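Local atomic coordinates of putative uncharacterized protein (Vibrio cholerae, PDB entry 4G7X), a protein that is probably the N-terminal domain of the CTXphi minor coat protein pIII, which in filamentous phages serves infection by binding a TolA-type host protein. Residues 33-38 against 42-47; 55-58 against 63-66. All blocks are in the same frame, centred on the assembly; numbering follows the deposited sequence.

Interaction 1. Residues 33-38 against 42-47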
# COMPACT_ATOMS: atom_id res chain seq x y z
N VAL A 33 -6.95 10.07 -9.99
CA VAL A 33 -7.84 9.09 -10.59
C VAL A 33 -8.94 8.72 -9.59
O VAL A 33 -8.65 8.32 -8.47
CB VAL A 33 -7.04 7.87 -11.11
CG1 VAL A 33 -7.97 6.81 -11.67
CG2 VAL A 33 -6.04 8.30 -12.17
N GLN A 34 -10.19 8.91 -10.01
CA GLN A 34 -11.32 8.85 -9.08
C GLN A 34 -11.88 7.45 -8.88
O GLN A 34 -12.18 7.04 -7.75
CB GLN A 34 -12.44 9.79 -9.57
CG GLN A 34 -12.04 11.26 -9.53
CD GLN A 34 -11.85 11.77 -8.12
OE1 GLN A 34 -12.81 11.85 -7.35
NE2 GLN A 34 -10.63 12.12 -7.77
N SER A 35 -12.02 6.72 -9.97
CA SER A 35 -12.56 5.37 -9.94
C SER A 35 -11.77 4.49 -10.89
O SER A 35 -11.44 4.90 -12.00
CB SER A 35 -14.04 5.36 -10.32
OG SER A 35 -14.83 6.10 -9.40
N VAL A 36 -11.46 3.28 -10.44
CA VAL A 36 -10.67 2.33 -11.21
C VAL A 36 -11.31 0.96 -11.13
O VAL A 36 -11.66 0.49 -10.04
CB VAL A 36 -9.22 2.23 -10.68
CG1 VAL A 36 -8.43 1.17 -11.44
CG2 VAL A 36 -8.51 3.57 -10.78
N LEU A 37 -11.48 0.33 -12.28
CA LEU A 37 -11.87 -1.08 -12.33
C LEU A 37 -10.61 -1.93 -12.20
O LEU A 37 -9.84 -2.08 -13.15
CB LEU A 37 -12.64 -1.38 -13.61
CG LEU A 37 -13.32 -2.75 -13.69
CD1 LEU A 37 -14.36 -2.92 -12.58
CD2 LEU A 37 -13.97 -2.89 -15.06
N PHE A 38 -10.40 -2.44 -10.99
CA PHE A 38 -9.18 -3.16 -10.64
C PHE A 38 -9.51 -4.60 -10.36
O PHE A 38 -10.22 -4.91 -9.39
CB PHE A 38 -8.51 -2.51 -9.42
CG PHE A 38 -7.30 -3.26 -8.93
CD1 PHE A 38 -7.41 -4.17 -7.87
CD2 PHE A 38 -6.06 -3.07 -9.52
CE1 PHE A 38 -6.30 -4.87 -7.42
CE2 PHE A 38 -4.95 -3.77 -9.07
CZ PHE A 38 -5.07 -4.67 -8.02
N MET A 42 -14.71 -2.45 -8.74
CA MET A 42 -14.71 -1.00 -8.88
C MET A 42 -14.25 -0.33 -7.59
O MET A 42 -14.89 -0.48 -6.54
CB MET A 42 -16.08 -0.48 -9.29
CG MET A 42 -16.06 0.99 -9.68
SD MET A 42 -15.20 1.33 -11.23
CE MET A 42 -16.43 0.77 -12.41
N LEU A 43 -13.15 0.40 -7.68
CA LEU A 43 -12.54 1.06 -6.53
C LEU A 43 -12.63 2.56 -6.67
O LEU A 43 -12.50 3.09 -7.77
CB LEU A 43 -11.06 0.68 -6.41
CG LEU A 43 -10.64 -0.79 -6.45
CD1 LEU A 43 -9.15 -0.92 -6.14
CD2 LEU A 43 -11.45 -1.65 -5.50
N ASP A 44 -12.83 3.24 -5.54
CA ASP A 44 -12.82 4.71 -5.49
C ASP A 44 -11.66 5.22 -4.64
O ASP A 44 -11.28 4.62 -3.64
CB ASP A 44 -14.13 5.24 -4.91
CG ASP A 44 -15.33 5.03 -5.82
OD1 ASP A 44 -15.16 4.68 -7.00
OD2 ASP A 44 -16.46 5.22 -5.33
N ILE A 45 -11.10 6.35 -5.06
CA ILE A 45 -10.05 7.03 -4.31
C ILE A 45 -10.49 7.34 -2.87
O ILE A 45 -11.61 7.78 -2.64
CB ILE A 45 -9.58 8.30 -5.06
CG1 ILE A 45 -8.37 8.97 -4.38
CG2 ILE A 45 -10.72 9.30 -5.22
CD1 ILE A 45 -7.07 8.21 -4.51
N GLU A 46 -9.59 7.10 -1.92
CA GLU A 46 -9.86 7.41 -0.52
C GLU A 46 -9.56 8.86 -0.21
O GLU A 46 -8.66 9.47 -0.79
CB GLU A 46 -9.05 6.52 0.40
CG GLU A 46 -9.43 5.06 0.28
CD GLU A 46 -8.90 4.24 1.44
OE1 GLU A 46 -9.40 4.42 2.57
OE2 GLU A 46 -8.00 3.42 1.21
N LYS A 47 -10.34 9.42 0.72
CA LYS A 47 -10.17 10.78 1.17
C LYS A 47 -10.21 10.78 2.69
O LYS A 47 -11.09 10.15 3.27
CB LYS A 47 -11.28 11.66 0.60
CG LYS A 47 -11.10 13.15 0.82
CD LYS A 47 -12.14 13.93 0.02
CE LYS A 47 -11.99 15.43 0.21
NZ LYS A 47 -12.63 15.92 1.46

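Interaction 2. Residues 55-58 against 63-66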
# COMPACT_ATOMS: atom_id res chain seq x y z
N SER A 55 -0.49 11.09 -4.04
CA SER A 55 0.67 11.94 -4.27
C SER A 55 1.40 11.56 -5.55
O SER A 55 1.27 10.44 -6.03
CB SER A 55 1.63 11.90 -3.07
OG SER A 55 2.13 10.59 -2.85
N CYS A 56 2.12 12.52 -6.12
CA CYS A 56 3.00 12.25 -7.26
C CYS A 56 4.46 12.46 -6.84
O CYS A 56 4.76 13.40 -6.09
CB CYS A 56 2.63 13.09 -8.49
SG CYS A 56 0.93 12.84 -9.07
N LEU A 57 5.33 11.57 -7.30
CA LEU A 57 6.74 11.55 -6.91
C LEU A 57 7.66 11.49 -8.12
O LEU A 57 7.28 10.98 -9.17
CB LEU A 57 7.04 10.35 -6.01
CG LEU A 57 6.05 9.95 -4.92
CD1 LEU A 57 4.82 9.30 -5.53
CD2 LEU A 57 6.72 9.00 -3.94
N SER A 58 8.87 12.02 -7.96
CA SER A 58 9.92 11.92 -8.97
C SER A 58 11.20 11.54 -8.25
O SER A 58 11.82 12.37 -7.59
CB SER A 58 10.08 13.24 -9.71
OG SER A 58 11.05 13.14 -10.73
N ASP A 63 9.20 8.64 -12.37
CA ASP A 63 8.18 9.66 -12.21
C ASP A 63 6.82 8.99 -12.25
O ASP A 63 6.45 8.37 -13.25
CB ASP A 63 8.28 10.71 -13.32
CG ASP A 63 9.62 11.43 -13.34
OD1 ASP A 63 9.86 12.19 -14.30
OD2 ASP A 63 10.43 11.23 -12.42
N TYR A 64 6.06 9.12 -11.17
CA TYR A 64 4.79 8.42 -11.06
C TYR A 64 3.88 9.06 -10.03
O TYR A 64 4.31 9.92 -9.26
CB TYR A 64 5.03 6.93 -10.73
CG TYR A 64 5.52 6.66 -9.32
CD1 TYR A 64 4.64 6.16 -8.35
CD2 TYR A 64 6.85 6.86 -8.96
CE1 TYR A 64 5.08 5.88 -7.06
CE2 TYR A 64 7.30 6.59 -7.67
CZ TYR A 64 6.40 6.10 -6.73
OH TYR A 64 6.83 5.82 -5.45
N CYS A 65 2.63 8.63 -10.04
CA CYS A 65 1.66 9.00 -9.01
C CYS A 65 1.09 7.75 -8.35
O CYS A 65 1.09 6.67 -8.94
CB CYS A 65 0.52 9.84 -9.59
SG CYS A 65 1.03 11.34 -10.46
N LYS A 66 0.62 7.91 -7.12
CA LYS A 66 0.03 6.81 -6.37
C LYS A 66 -1.18 7.30 -5.60
O LYS A 66 -1.22 8.45 -5.14
CB LYS A 66 1.04 6.16 -5.42
CG LYS A 66 1.65 7.11 -4.40
CD LYS A 66 2.63 6.38 -3.48
CE LYS A 66 3.36 7.36 -2.57
NZ LYS A 66 4.25 6.68 -1.59

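Interaction 1. Residues 33-38 against 42-47
The two strands of a short antiparallel beta hairpin, 35-38 and 42-45, meet here at the centre of the small all-beta domain. V36 and L43 form a hydrogen-bonded pair: the N of L43 reaches the O of V36 at 2.8 Å, and the N of V36 returns to the O of L43 at 2.9 Å. Past them the strand has given way to loop on the Q34 side, yet I45 N still donates to Q34 O (3.0 Å), which extends the zip by one bond. The strands run at 147° to each other, and residues alternate between two faces. V36 and L43 lie on one buried face, where beta-branched and leucine side chains fill space without polar demands; V36 packs on L24 and F26 of strand 20-27. F38 joins L43 there. Its CG stands anti to the backbone N (chi1 175°), which carries the ring off toward Y98 and H22, while its CB takes the CD1 of L43 at 3.7 Å. The other face holds S35, L37, M42 and D44. The flexible methionine chain of M42 bends at chi2 and chi3 to bring its terminal CE to 4.2 Å from the CD1 of L37, and M42 also packs on W81. At the hairpin's open end, Q34 lays its amide against the methyl CG2 of I45, NE2 being 3.8 Å away; that nitrogen is hydrogen-bonded to the carbonyl of I32. S35 suits its place because a small hydroxyl can reach the carboxylate across a non-hydrogen-bonded pair, and D44 also forms a salt bridge with R72. The serine OG donates a hydrogen bond to D44 OD1 at 2.8 Å, approaching from above the carboxylate plane, 47° out of it.

Interaction 2. Residues 55-58 against 63-66
S55 opens the pairing with K66, near the middle of the hairpin formed by strands 51-59 and 64-71. Its N donates to K66 O at 3.0 Å and its O accepts from K66 N at 2.8 Å, two bonds that close the ring of a hydrogen-bonded antiparallel pair. Being small, the serine leaves room for the lysine chain: OG lies 3.5 Å from K66 CE, and the lysine, extended beyond CG, carries NZ on to a backbone atom of a neighbouring chain. C56 comes next, on the opposite face, and its SG is joined to the SG of C65 by a disulfide of 2.0 Å with a chi3 of 99°. The two cysteines form a non-hydrogen-bonded pair, and their CA atoms are only 3.9 Å apart, so the covalent bridge runs straight across adjacent strands. L57 returns to the face of S55. Its N and O both bond to Y64, the N reaching Y64 O at 2.8 Å. In the conformer described, one of two, its CD1 sits over one face of the tyrosine ring, 4.0 Å from the centroid and displaced toward the rim, a CH-pi contact that holds for that conformer. Y64 CG lies between the backbone N and the carbonyl carbon (chi1 71°), a torsion that swings the ring toward the leucine; a methyl of the branched leucine side chain can lie on the flat ring face. S58 ends the segment on the same face as the disulfide: its OG, anti to the backbone N, donates to D63 OD2 at 2.6 Å from above the carboxylate plane. Covalent, polar and apolar links thus share one small pairing. The disulfide should hold exposed C56 against buried C65, while L57, Y64 and K66, on the face away from it, meet the chain of another protein.

In the fold
Following the chain from the N terminus, strand 20-27 comes first, then interaction 1 closes the tight turn between 33-38 and 42-47. The chain runs on along strand 41-48 into strand 51-59, where interaction 2 closes a second short hairpin between 55-58 and 63-66. The two loops are in series, neither nesting nor crossing; the centres of the two interactions are about 17 Å apart, and their nearest atoms about 6 Å. They are parts of one sheet, since strand 41-48 pairs with both 51-59 and 64-71. Interaction 1 joins 35-38 to 41-48, and 35-38 also pairs in parallel with 93-95; interaction 2 joins 51-59 to 64-71 farther from the chain's centre, where one face meets another protein.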